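Local atomic coordinates of arginyl-trna synthetase (Thermus thermophilus, PDB entry 1IQ0), a protein that probably attaches L-arginine to tRNA(Arg) at the expense of ATP, as a monomeric class I aminoacyl-tRNA synthetase. Residues L123-A131 with I442-K453; L528-W539 with L573-L584. All coordinates share one frame; numbering follows the deposited sequence.

In the fold
Both contacts are buried helix packings, and their centres lie about 16 Å apart. Contact 1 sits near the middle of the chain, about 7 Å from its centre, and joins helix 120-138 of the catalytic domain to the end of helix 430-448 and the loop beyond it. Contact 2 pairs helices 525-544 and 562-583 of the anticodon-binding domain, its centre about 16 Å from that of the chain. Charge and main-chain carbonyls do much of the work in contact 1, whereas contact 2 has no hydrogen bond across it and is built mostly from leucines. The two meet directly: Phe444 packs on Ala529 and Leu533, and Arg443 NH1 lies 2.7 Å from Leu584 O.

Contact 1. Residues L123-A131 with I442-K453; sequences LRNIALGDA and IRFSMVKTEPKK
In the catalytic domain of this class I synthetase, the helix that begins within the HIGH region packs across the end of helix 430-448, and Arg124 reaches on into the loop that follows. The segment axes run almost perpendicular, at 85° and 8.6 Å apart. At the crossing Ala127 CB presses on Met446 CB at 3.3 Å, tighter than ordinary van der Waals contact, and the bent Met446 chain brings SD back beside Arg124 CB and Leu123 CB. Farther along, Leu123 CD2 meets Ile442 CG2 at 3.5 Å, the two side chains crossing nearly at right angles.

Arg124 starts with CG turned away from its own nitrogen (chi1 169°), then bends twice, passing CD 3.3 Å from Met446 O. Its guanidinium ends among the carbonyls of the loop: NH2 gives a nearly straight hydrogen bond of 2.6 Å to Lys453 O, in the plane of both groups, while the oxygens of Thr449 and Glu450 lie along the edge and Pro451 O stands over one face. NH2 also makes a weak bond to Glu386 O on strand 380-390. A leucine here would probably leave Lys453 O without this donor and the loop less firmly tied to the helix.

On the other flank Arg443 lays its guanidinium face over Ala127 CA, 3.6 Å from the plane. Its NH2 forms a salt bridge with Asp130 OD2 at 2.7 Å, weak as a hydrogen bond, since its N-H...O angle is only 126°. Asp130 also pairs with Arg134 and Arg233, so this buried carboxylate is shared by three arginines, a setting likely to favour its charged form.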
loop_
_atom_site.group_PDB
_atom_site.type_symbol
_atom_site.label_atom_id
_atom_site.label_comp_id
_atom_site.label_asym_id
_atom_site.label_seq_id
_atom_site.Cartn_x
_atom_site.Cartn_y
_atom_site.Cartn_z
ATOM N N LEU A 123 11.462 -0.105 5.418
ATOM C CA LEU A 123 10.285 0.438 6.092
ATOM C C LEU A 123 9.185 0.852 5.131
ATOM O O LEU A 123 8.045 0.417 5.261
ATOM C CB LEU A 123 10.666 1.654 6.934
ATOM C CG LEU A 123 10.500 1.559 8.446
ATOM C CD1 LEU A 123 10.874 2.897 9.047
ATOM C CD2 LEU A 123 9.072 1.188 8.800
ATOM N N ARG A 124 9.527 1.714 4.182
ATOM C CA ARG A 124 8.549 2.187 3.218
ATOM C C ARG A 124 7.935 1.036 2.415
ATOM O O ARG A 124 6.726 1.021 2.167
ATOM C CB ARG A 124 9.174 3.210 2.263
ATOM C CG ARG A 124 8.263 3.522 1.090
ATOM C CD ARG A 124 7.877 4.978 0.963
ATOM N NE ARG A 124 8.926 5.789 0.370
ATOM C CZ ARG A 124 8.721 6.958 -0.235
ATOM N NH1 ARG A 124 7.502 7.459 -0.342
ATOM N NH2 ARG A 124 9.748 7.645 -0.710
ATOM N N ASN A 125 8.773 0.080 2.017
ATOM C CA ASN A 125 8.329 -1.075 1.239
ATOM C C ASN A 125 7.186 -1.764 1.967
ATOM O O ASN A 125 6.110 -1.957 1.410
ATOM C CB ASN A 125 9.494 -2.061 1.050
ATOM C CG ASN A 125 9.121 -3.268 0.195
ATOM O OD1 ASN A 125 9.796 -3.574 -0.795
ATOM N ND2 ASN A 125 8.051 -3.961 0.575
ATOM N N ILE A 126 7.439 -2.132 3.216
ATOM C CA ILE A 126 6.458 -2.818 4.042
ATOM C C ILE A 126 5.197 -1.978 4.260
ATOM O O ILE A 126 4.079 -2.464 4.076
ATOM C CB ILE A 126 7.075 -3.188 5.415
ATOM C CG1 ILE A 126 8.317 -4.058 5.196
ATOM C CG2 ILE A 126 6.048 -3.918 6.280
ATOM C CD1 ILE A 126 8.978 -4.543 6.468
ATOM N N ALA A 127 5.384 -0.717 4.643
ATOM C CA ALA A 127 4.260 0.180 4.896
ATOM C C ALA A 127 3.380 0.370 3.662
ATOM O O ALA A 127 2.159 0.265 3.747
ATOM C CB ALA A 127 4.772 1.542 5.392
ATOM N N LEU A 128 4.010 0.647 2.525
ATOM C CA LEU A 128 3.309 0.864 1.260
ATOM C C LEU A 128 2.582 -0.395 0.788
ATOM O O LEU A 128 1.417 -0.340 0.380
ATOM C CB LEU A 128 4.305 1.277 0.173
ATOM C CG LEU A 128 4.040 2.532 -0.660
ATOM C CD1 LEU A 128 5.092 2.596 -1.760
ATOM C CD2 LEU A 128 2.631 2.520 -1.255
ATOM N N GLY A 129 3.286 -1.524 0.833
ATOM C CA GLY A 129 2.708 -2.781 0.398
ATOM C C GLY A 129 1.534 -3.242 1.238
ATOM O O GLY A 129 0.492 -3.634 0.703
ATOM N N ASP A 130 1.699 -3.205 2.555
ATOM C CA ASP A 130 0.640 -3.620 3.462
ATOM C C ASP A 130 -0.584 -2.715 3.298
ATOM O O ASP A 130 -1.718 -3.189 3.257
ATOM C CB ASP A 130 1.130 -3.564 4.914
ATOM C CG ASP A 130 0.055 -3.956 5.896
ATOM O OD1 ASP A 130 -0.360 -5.138 5.881
ATOM O OD2 ASP A 130 -0.394 -3.089 6.671
ATOM N N ALA A 131 -0.343 -1.413 3.196
ATOM C CA ALA A 131 -1.427 -0.451 3.043
ATOM C C ALA A 131 -2.226 -0.679 1.759
ATOM O O ALA A 131 -3.454 -0.731 1.793
ATOM C CB ALA A 131 -0.874 0.981 3.079
ATOM N N ILE A 442 5.064 6.099 12.414
ATOM C CA ILE A 442 5.854 5.411 11.399
ATOM C C ILE A 442 5.041 4.991 10.169
ATOM O O ILE A 442 5.393 5.347 9.037
ATOM C CB ILE A 442 6.564 4.182 12.031
ATOM C CG1 ILE A 442 7.583 4.678 13.060
ATOM C CG2 ILE A 442 7.242 3.336 10.942
ATOM C CD1 ILE A 442 8.215 3.586 13.893
ATOM N N ARG A 443 3.953 4.254 10.376
ATOM C CA ARG A 443 3.122 3.816 9.252
ATOM C C ARG A 443 2.553 4.975 8.448
ATOM O O ARG A 443 2.475 4.905 7.216
ATOM C CB ARG A 443 1.974 2.923 9.732
ATOM C CG ARG A 443 2.416 1.560 10.224
ATOM C CD ARG A 443 3.177 0.788 9.153
ATOM N NE ARG A 443 2.343 -0.131 8.377
ATOM C CZ ARG A 443 1.551 0.224 7.376
ATOM N NH1 ARG A 443 1.460 1.505 6.999
ATOM N NH2 ARG A 443 0.858 -0.707 6.737
ATOM N N PHE A 444 2.165 6.054 9.124
ATOM C CA PHE A 444 1.607 7.201 8.405
ATOM C C PHE A 444 2.679 7.947 7.625
ATOM O O PHE A 444 2.461 8.356 6.488
ATOM C CB PHE A 444 0.912 8.183 9.359
ATOM C CG PHE A 444 0.021 9.164 8.649
ATOM C CD1 PHE A 444 -1.269 8.806 8.282
ATOM C CD2 PHE A 444 0.497 10.418 8.279
ATOM C CE1 PHE A 444 -2.078 9.681 7.552
ATOM C CE2 PHE A 444 -0.297 11.298 7.550
ATOM C CZ PHE A 444 -1.587 10.928 7.185
ATOM N N SER A 445 3.839 8.143 8.241
ATOM C CA SER A 445 4.940 8.833 7.570
ATOM C C SER A 445 5.358 8.097 6.285
ATOM O O SER A 445 5.550 8.704 5.235
ATOM C CB SER A 445 6.142 8.928 8.511
ATOM O OG SER A 445 7.288 9.409 7.824
ATOM N N MET A 446 5.500 6.784 6.380
ATOM C CA MET A 446 5.911 5.972 5.235
ATOM C C MET A 446 4.946 5.974 4.055
ATOM O O MET A 446 5.335 5.656 2.929
ATOM C CB MET A 446 6.147 4.530 5.688
ATOM C CG MET A 446 7.380 4.350 6.572
ATOM S SD MET A 446 8.860 4.940 5.702
ATOM C CE MET A 446 9.017 6.604 6.422
ATOM N N VAL A 447 3.696 6.362 4.286
ATOM C CA VAL A 447 2.735 6.328 3.196
ATOM C C VAL A 447 2.037 7.639 2.798
ATOM O O VAL A 447 1.347 7.689 1.780
ATOM C CB VAL A 447 1.671 5.227 3.497
ATOM C CG1 VAL A 447 0.615 5.746 4.479
ATOM C CG2 VAL A 447 1.055 4.753 2.221
ATOM N N LYS A 448 2.215 8.711 3.565
ATOM C CA LYS A 448 1.554 9.967 3.206
ATOM C C LYS A 448 2.178 10.672 1.993
ATOM O O LYS A 448 1.516 11.462 1.313
ATOM C CB LYS A 448 1.557 10.930 4.391
ATOM C CG LYS A 448 2.872 11.639 4.612
ATOM C CD LYS A 448 2.719 12.777 5.617
ATOM C CE LYS A 448 4.035 13.510 5.825
ATOM N NZ LYS A 448 3.936 14.573 6.863
ATOM N N THR A 449 3.446 10.377 1.722
ATOM C CA THR A 449 4.174 10.999 0.616
ATOM C C THR A 449 4.191 10.137 -0.646
ATOM O O THR A 449 4.507 8.951 -0.583
ATOM C CB THR A 449 5.632 11.278 1.033
ATOM O OG1 THR A 449 5.643 12.147 2.173
ATOM C CG2 THR A 449 6.412 11.912 -0.108
ATOM N N GLU A 450 3.854 10.739 -1.784
ATOM C CA GLU A 450 3.851 10.035 -3.068
ATOM C C GLU A 450 5.118 9.203 -3.157
ATOM O O GLU A 450 6.204 9.694 -2.859
ATOM C CB GLU A 450 3.850 11.029 -4.229
ATOM C CG GLU A 450 2.785 12.098 -4.158
ATOM C CD GLU A 450 2.866 13.058 -5.329
ATOM O OE1 GLU A 450 2.206 14.116 -5.276
ATOM O OE2 GLU A 450 3.590 12.747 -6.303
ATOM N N PRO A 451 4.998 7.938 -3.586
ATOM C CA PRO A 451 6.114 6.992 -3.727
ATOM C C PRO A 451 7.314 7.534 -4.514
ATOM O O PRO A 451 8.464 7.242 -4.190
ATOM C CB PRO A 451 5.465 5.795 -4.430
ATOM C CG PRO A 451 4.031 5.879 -4.001
ATOM C CD PRO A 451 3.753 7.351 -4.115
ATOM N N LYS A 452 7.036 8.318 -5.547
ATOM C CA LYS A 452 8.083 8.896 -6.389
ATOM C C LYS A 452 8.914 9.952 -5.663
ATOM O O LYS A 452 10.003 10.315 -6.112
ATOM C CB LYS A 452 7.446 9.508 -7.640
ATOM C CG LYS A 452 6.780 8.478 -8.547
ATOM C CD LYS A 452 5.374 8.895 -8.983
ATOM C CE LYS A 452 4.345 8.728 -7.865
ATOM N NZ LYS A 452 4.585 9.637 -6.715
ATOM N N LYS A 453 8.396 10.449 -4.545
ATOM C CA LYS A 453 9.103 11.459 -3.768
ATOM C C LYS A 453 9.864 10.829 -2.613
ATOM O O LYS A 453 9.425 9.843 -2.026
ATOM C CB LYS A 453 8.127 12.510 -3.228
ATOM C CG LYS A 453 7.652 13.520 -4.264
ATOM C CD LYS A 453 6.633 14.486 -3.661
ATOM C CE LYS A 453 6.501 15.765 -4.479
ATOM N NZ LYS A 453 6.143 15.529 -5.903
#

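Contact 2. Residues L528-W539 with L573-L584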
loop_
_atom_site.group_PDB
_atom_site.type_symbol
_atom_site.label_atom_id
_atom_site.label_comp_id
_atom_site.label_asym_id
_atom_site.label_seq_id
_atom_site.Cartn_x
_atom_site.Cartn_y
_atom_site.Cartn_z
ATOM N N LEU A 528 -5.321 8.247 0.333
ATOM C CA LEU A 528 -6.156 7.982 1.496
ATOM C C LEU A 528 -5.551 8.720 2.683
ATOM O O LEU A 528 -6.261 9.321 3.484
ATOM C CB LEU A 528 -6.196 6.488 1.813
ATOM C CG LEU A 528 -7.416 5.929 2.562
ATOM C CD1 LEU A 528 -6.944 4.830 3.492
ATOM C CD2 LEU A 528 -8.146 7.006 3.344
ATOM N N ALA A 529 -4.227 8.657 2.786
ATOM C CA ALA A 529 -3.515 9.312 3.866
ATOM C C ALA A 529 -3.841 10.796 3.861
ATOM O O ALA A 529 -4.154 11.368 4.899
ATOM C CB ALA A 529 -2.008 9.102 3.704
ATOM N N GLN A 530 -3.775 11.411 2.685
ATOM C CA GLN A 530 -4.060 12.832 2.557
ATOM C C GLN A 530 -5.521 13.122 2.918
ATOM O O GLN A 530 -5.815 14.123 3.562
ATOM C CB GLN A 530 -3.753 13.308 1.136
ATOM C CG GLN A 530 -3.936 14.805 0.918
ATOM C CD GLN A 530 -3.135 15.642 1.905
ATOM O OE1 GLN A 530 -1.916 15.481 2.032
ATOM N NE2 GLN A 530 -3.820 16.538 2.612
ATOM N N TYR A 531 -6.437 12.251 2.507
ATOM C CA TYR A 531 -7.841 12.457 2.845
ATOM C C TYR A 531 -8.028 12.470 4.364
ATOM O O TYR A 531 -8.811 13.259 4.896
ATOM C CB TYR A 531 -8.731 11.347 2.274
ATOM C CG TYR A 531 -10.134 11.401 2.844
ATOM C CD1 TYR A 531 -11.031 12.399 2.448
ATOM C CD2 TYR A 531 -10.546 10.505 3.834
ATOM C CE1 TYR A 531 -12.306 12.504 3.029
ATOM C CE2 TYR A 531 -11.820 10.604 4.423
ATOM C CZ TYR A 531 -12.690 11.610 4.013
ATOM O OH TYR A 531 -13.942 11.726 4.584
ATOM N N LEU A 532 -7.319 11.583 5.054
ATOM C CA LEU A 532 -7.437 11.497 6.505
ATOM C C LEU A 532 -6.922 12.757 7.192
ATOM O O LEU A 532 -7.465 13.172 8.211
ATOM C CB LEU A 532 -6.706 10.260 7.028
ATOM C CG LEU A 532 -7.322 8.919 6.603
ATOM C CD1 LEU A 532 -6.530 7.777 7.234
ATOM C CD2 LEU A 532 -8.785 8.848 7.037
ATOM N N LEU A 533 -5.876 13.362 6.636
ATOM C CA LEU A 533 -5.339 14.596 7.194
ATOM C C LEU A 533 -6.406 15.676 7.039
ATOM O O LEU A 533 -6.692 16.417 7.981
ATOM C CB LEU A 533 -4.067 15.025 6.455
ATOM C CG LEU A 533 -2.776 14.302 6.853
ATOM C CD1 LEU A 533 -1.611 14.792 6.000
ATOM C CD2 LEU A 533 -2.492 14.568 8.326
ATOM N N ASP A 534 -6.994 15.754 5.845
ATOM C CA ASP A 534 -8.032 16.739 5.574
ATOM C C ASP A 534 -9.262 16.548 6.465
ATOM O O ASP A 534 -9.831 17.519 6.959
ATOM C CB ASP A 534 -8.459 16.681 4.104
ATOM C CG ASP A 534 -7.333 17.053 3.147
ATOM O OD1 ASP A 534 -6.414 17.792 3.555
ATOM O OD2 ASP A 534 -7.376 16.625 1.977
ATOM N N LEU A 535 -9.675 15.301 6.667
ATOM C CA LEU A 535 -10.844 15.036 7.489
ATOM C C LEU A 535 -10.559 15.383 8.948
ATOM O O LEU A 535 -11.409 15.949 9.637
ATOM C CB LEU A 535 -11.273 13.574 7.374
ATOM C CG LEU A 535 -12.574 13.249 8.124
ATOM C CD1 LEU A 535 -13.736 14.108 7.570
ATOM C CD2 LEU A 535 -12.887 11.772 7.979
ATOM N N ALA A 536 -9.360 15.047 9.412
ATOM C CA ALA A 536 -8.986 15.342 10.784
ATOM C C ALA A 536 -8.930 16.856 10.973
ATOM O O ALA A 536 -9.294 17.370 12.035
ATOM C CB ALA A 536 -7.642 14.709 11.111
ATOM N N ALA A 537 -8.487 17.570 9.941
ATOM C CA ALA A 537 -8.407 19.029 9.998
ATOM C C ALA A 537 -9.818 19.614 10.053
ATOM O O ALA A 537 -10.074 20.591 10.762
ATOM C CB ALA A 537 -7.665 19.578 8.769
ATOM N N SER A 538 -10.723 19.016 9.281
ATOM C CA SER A 538 -12.116 19.452 9.231
ATOM C C SER A 538 -12.781 19.199 10.586
ATOM O O SER A 538 -13.546 20.024 11.080
ATOM C CB SER A 538 -12.857 18.688 8.131
ATOM O OG SER A 538 -14.225 19.049 8.080
ATOM N N TRP A 539 -12.492 18.048 11.180
ATOM C CA TRP A 539 -13.047 17.717 12.485
ATOM C C TRP A 539 -12.543 18.701 13.547
ATOM O O TRP A 539 -13.315 19.179 14.370
ATOM C CB TRP A 539 -12.665 16.288 12.876
ATOM C CG TRP A 539 -12.763 16.023 14.342
ATOM C CD1 TRP A 539 -11.724 15.814 15.205
ATOM C CD2 TRP A 539 -13.956 15.979 15.131
ATOM N NE1 TRP A 539 -12.195 15.642 16.485
ATOM C CE2 TRP A 539 -13.563 15.739 16.470
ATOM C CE3 TRP A 539 -15.317 16.119 14.841
ATOM C CZ2 TRP A 539 -14.487 15.637 17.518
ATOM C CZ3 TRP A 539 -16.240 16.017 15.888
ATOM C CH2 TRP A 539 -15.816 15.779 17.208
ATOM N N LEU A 573 -17.798 10.363 12.010
ATOM C CA LEU A 573 -16.420 10.818 11.859
ATOM C C LEU A 573 -15.422 9.891 12.556
ATOM O O LEU A 573 -14.367 9.592 12.001
ATOM C CB LEU A 573 -16.228 12.233 12.417
ATOM C CG LEU A 573 -14.715 12.494 12.384
ATOM C CD1 LEU A 573 -14.368 13.416 11.242
ATOM C CD2 LEU A 573 -14.242 13.013 13.714
ATOM N N GLN A 574 -15.741 9.456 13.776
ATOM C CA GLN A 574 -14.842 8.572 14.510
ATOM C C GLN A 574 -14.720 7.229 13.791
ATOM O O GLN A 574 -13.636 6.662 13.706
ATOM C CB GLN A 574 -15.336 8.356 15.943
ATOM C CG GLN A 574 -16.472 7.371 16.072
ATOM C CD GLN A 574 -16.030 6.028 16.615
ATOM O OE1 GLN A 574 -14.874 5.629 16.471
ATOM N NE2 GLN A 574 -16.963 5.312 17.228
ATOM N N ARG A 575 -15.838 6.718 13.286
ATOM C CA ARG A 575 -15.826 5.456 12.564
ATOM C C ARG A 575 -15.021 5.585 11.266
ATOM O O ARG A 575 -14.276 4.683 10.902
ATOM C CB ARG A 575 -17.253 5.013 12.239
ATOM C CG ARG A 575 -18.015 4.435 13.420
ATOM C CD ARG A 575 -19.443 4.124 13.011
ATOM N NE ARG A 575 -20.196 3.456 14.068
ATOM C CZ ARG A 575 -21.472 3.101 13.958
ATOM N NH1 ARG A 575 -22.137 3.355 12.837
ATOM N NH2 ARG A 575 -22.081 2.484 14.962
ATOM N N THR A 576 -15.165 6.714 10.581
ATOM C CA THR A 576 -14.441 6.930 9.330
ATOM C C THR A 576 -12.933 7.038 9.569
ATOM O O THR A 576 -12.136 6.509 8.792
ATOM C CB THR A 576 -14.948 8.197 8.612
ATOM O OG1 THR A 576 -16.331 8.020 8.279
ATOM C CG2 THR A 576 -14.154 8.453 7.336
ATOM N N LEU A 577 -12.540 7.724 10.639
ATOM C CA LEU A 577 -11.122 7.842 10.939
ATOM C C LEU A 577 -10.554 6.492 11.389
ATOM O O LEU A 577 -9.433 6.137 11.022
ATOM C CB LEU A 577 -10.886 8.895 12.016
ATOM C CG LEU A 577 -11.144 10.340 11.594
ATOM C CD1 LEU A 577 -10.789 11.261 12.746
ATOM C CD2 LEU A 577 -10.302 10.683 10.346
ATOM N N ALA A 578 -11.330 5.738 12.171
ATOM C CA ALA A 578 -10.886 4.426 12.655
ATOM C C ALA A 578 -10.686 3.466 11.485
ATOM O O ALA A 578 -9.678 2.771 11.409
ATOM C CB ALA A 578 -11.913 3.836 13.644
ATOM N N THR A 579 -11.658 3.436 10.578
ATOM C CA THR A 579 -11.594 2.575 9.403
ATOM C C THR A 579 -10.447 3.000 8.487
ATOM O O THR A 579 -9.645 2.171 8.062
ATOM C CB THR A 579 -12.931 2.612 8.634
ATOM O OG1 THR A 579 -13.949 2.023 9.453
ATOM C CG2 THR A 579 -12.834 1.834 7.313
ATOM N N GLY A 580 -10.366 4.298 8.194
ATOM C CA GLY A 580 -9.298 4.802 7.346
ATOM C C GLY A 580 -7.923 4.479 7.917
ATOM O O GLY A 580 -7.049 3.977 7.216
ATOM N N LEU A 581 -7.732 4.764 9.198
ATOM C CA LEU A 581 -6.461 4.498 9.867
ATOM C C LEU A 581 -6.069 3.026 9.742
ATOM O O LEU A 581 -4.916 2.694 9.466
ATOM C CB LEU A 581 -6.573 4.886 11.342
ATOM C CG LEU A 581 -5.782 6.094 11.871
ATOM C CD1 LEU A 581 -5.287 6.991 10.752
ATOM C CD2 LEU A 581 -6.666 6.851 12.840
ATOM N N ASP A 582 -7.046 2.151 9.939
ATOM C CA ASP A 582 -6.832 0.719 9.859
ATOM C C ASP A 582 -6.327 0.273 8.485
ATOM O O ASP A 582 -5.510 -0.640 8.385
ATOM C CB ASP A 582 -8.129 -0.020 10.188
ATOM C CG ASP A 582 -7.960 -1.527 10.146
ATOM O OD1 ASP A 582 -7.281 -2.066 11.045
ATOM O OD2 ASP A 582 -8.499 -2.167 9.212
ATOM N N LEU A 583 -6.812 0.918 7.429
ATOM C CA LEU A 583 -6.398 0.556 6.078
ATOM C C LEU A 583 -4.937 0.927 5.810
ATOM O O LEU A 583 -4.347 0.481 4.834
ATOM C CB LEU A 583 -7.315 1.221 5.049
ATOM C CG LEU A 583 -8.791 0.819 5.120
ATOM C CD1 LEU A 583 -9.577 1.531 4.011
ATOM C CD2 LEU A 583 -8.915 -0.700 4.981
ATOM N N LEU A 584 -4.363 1.747 6.684
ATOM C CA LEU A 584 -2.968 2.156 6.562
ATOM C C LEU A 584 -2.182 1.444 7.666
ATOM O O LEU A 584 -1.048 1.804 7.977
ATOM C CB LEU A 584 -2.838 3.676 6.722
ATOM C CG LEU A 584 -3.688 4.572 5.803
ATOM C CD1 LEU A 584 -3.333 6.027 6.095
ATOM C CD2 LEU A 584 -3.442 4.256 4.322
#
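Helices 528-539 and 573-583 run antiparallel, their axes 152° apart in direction and 10.1 Å at closest approach, as neighbours in the helical anticodon-binding domain of the DALR family. Leu532 lies opposite Leu577, while Ala529 faces Leu584 at one end and Trp539 faces Leu573 at the other. No hydrogen bond crosses the interface, and apolar side chains carry most of it.

Leu532 fills the middle. Its CD1 rests 3.6 Å from Gly580 C and also reaches Leu581 CD1 and Leu584 CD1, while CD2 turns to Leu577 CD2, the two leucines sliding past each other in opposite directions. The absence of a side chain at Gly580 is what lets Leu532 come so near the backbone, since a CB there would run into Leu532 CD2. Near Leu584, Leu528 CD1 touches both Leu583 CB and Leu584 CD2, 3.6 Å from the latter. Leu584 also spreads its CD1 over Ala529.

Leu535 meets three neighbours one turn farther on: CD2 touches both Thr576 CG2 at 3.6 Å and Leu577 CD2, while CG packs on Leu573 CD1. Thr576 holds OG1 beside its own backbone nitrogen (chi1 -62°), where it bonds to Ser572 O, and this sets CG2 against Leu535 CD2 and at the edge of the Tyr531 ring. The Tyr531 hydroxyl itself bonds to Asp508 O, and helix 500-509 packs against Leu535 and Thr576 as well.

At the far end Leu573 lies against one side of Trp539. Its CD1 lies against Trp539 CB, and its CD2 makes a CH-pi contact over the indole face, 3.6 Å from the centroid of the five-membered ring and 30° off the normal.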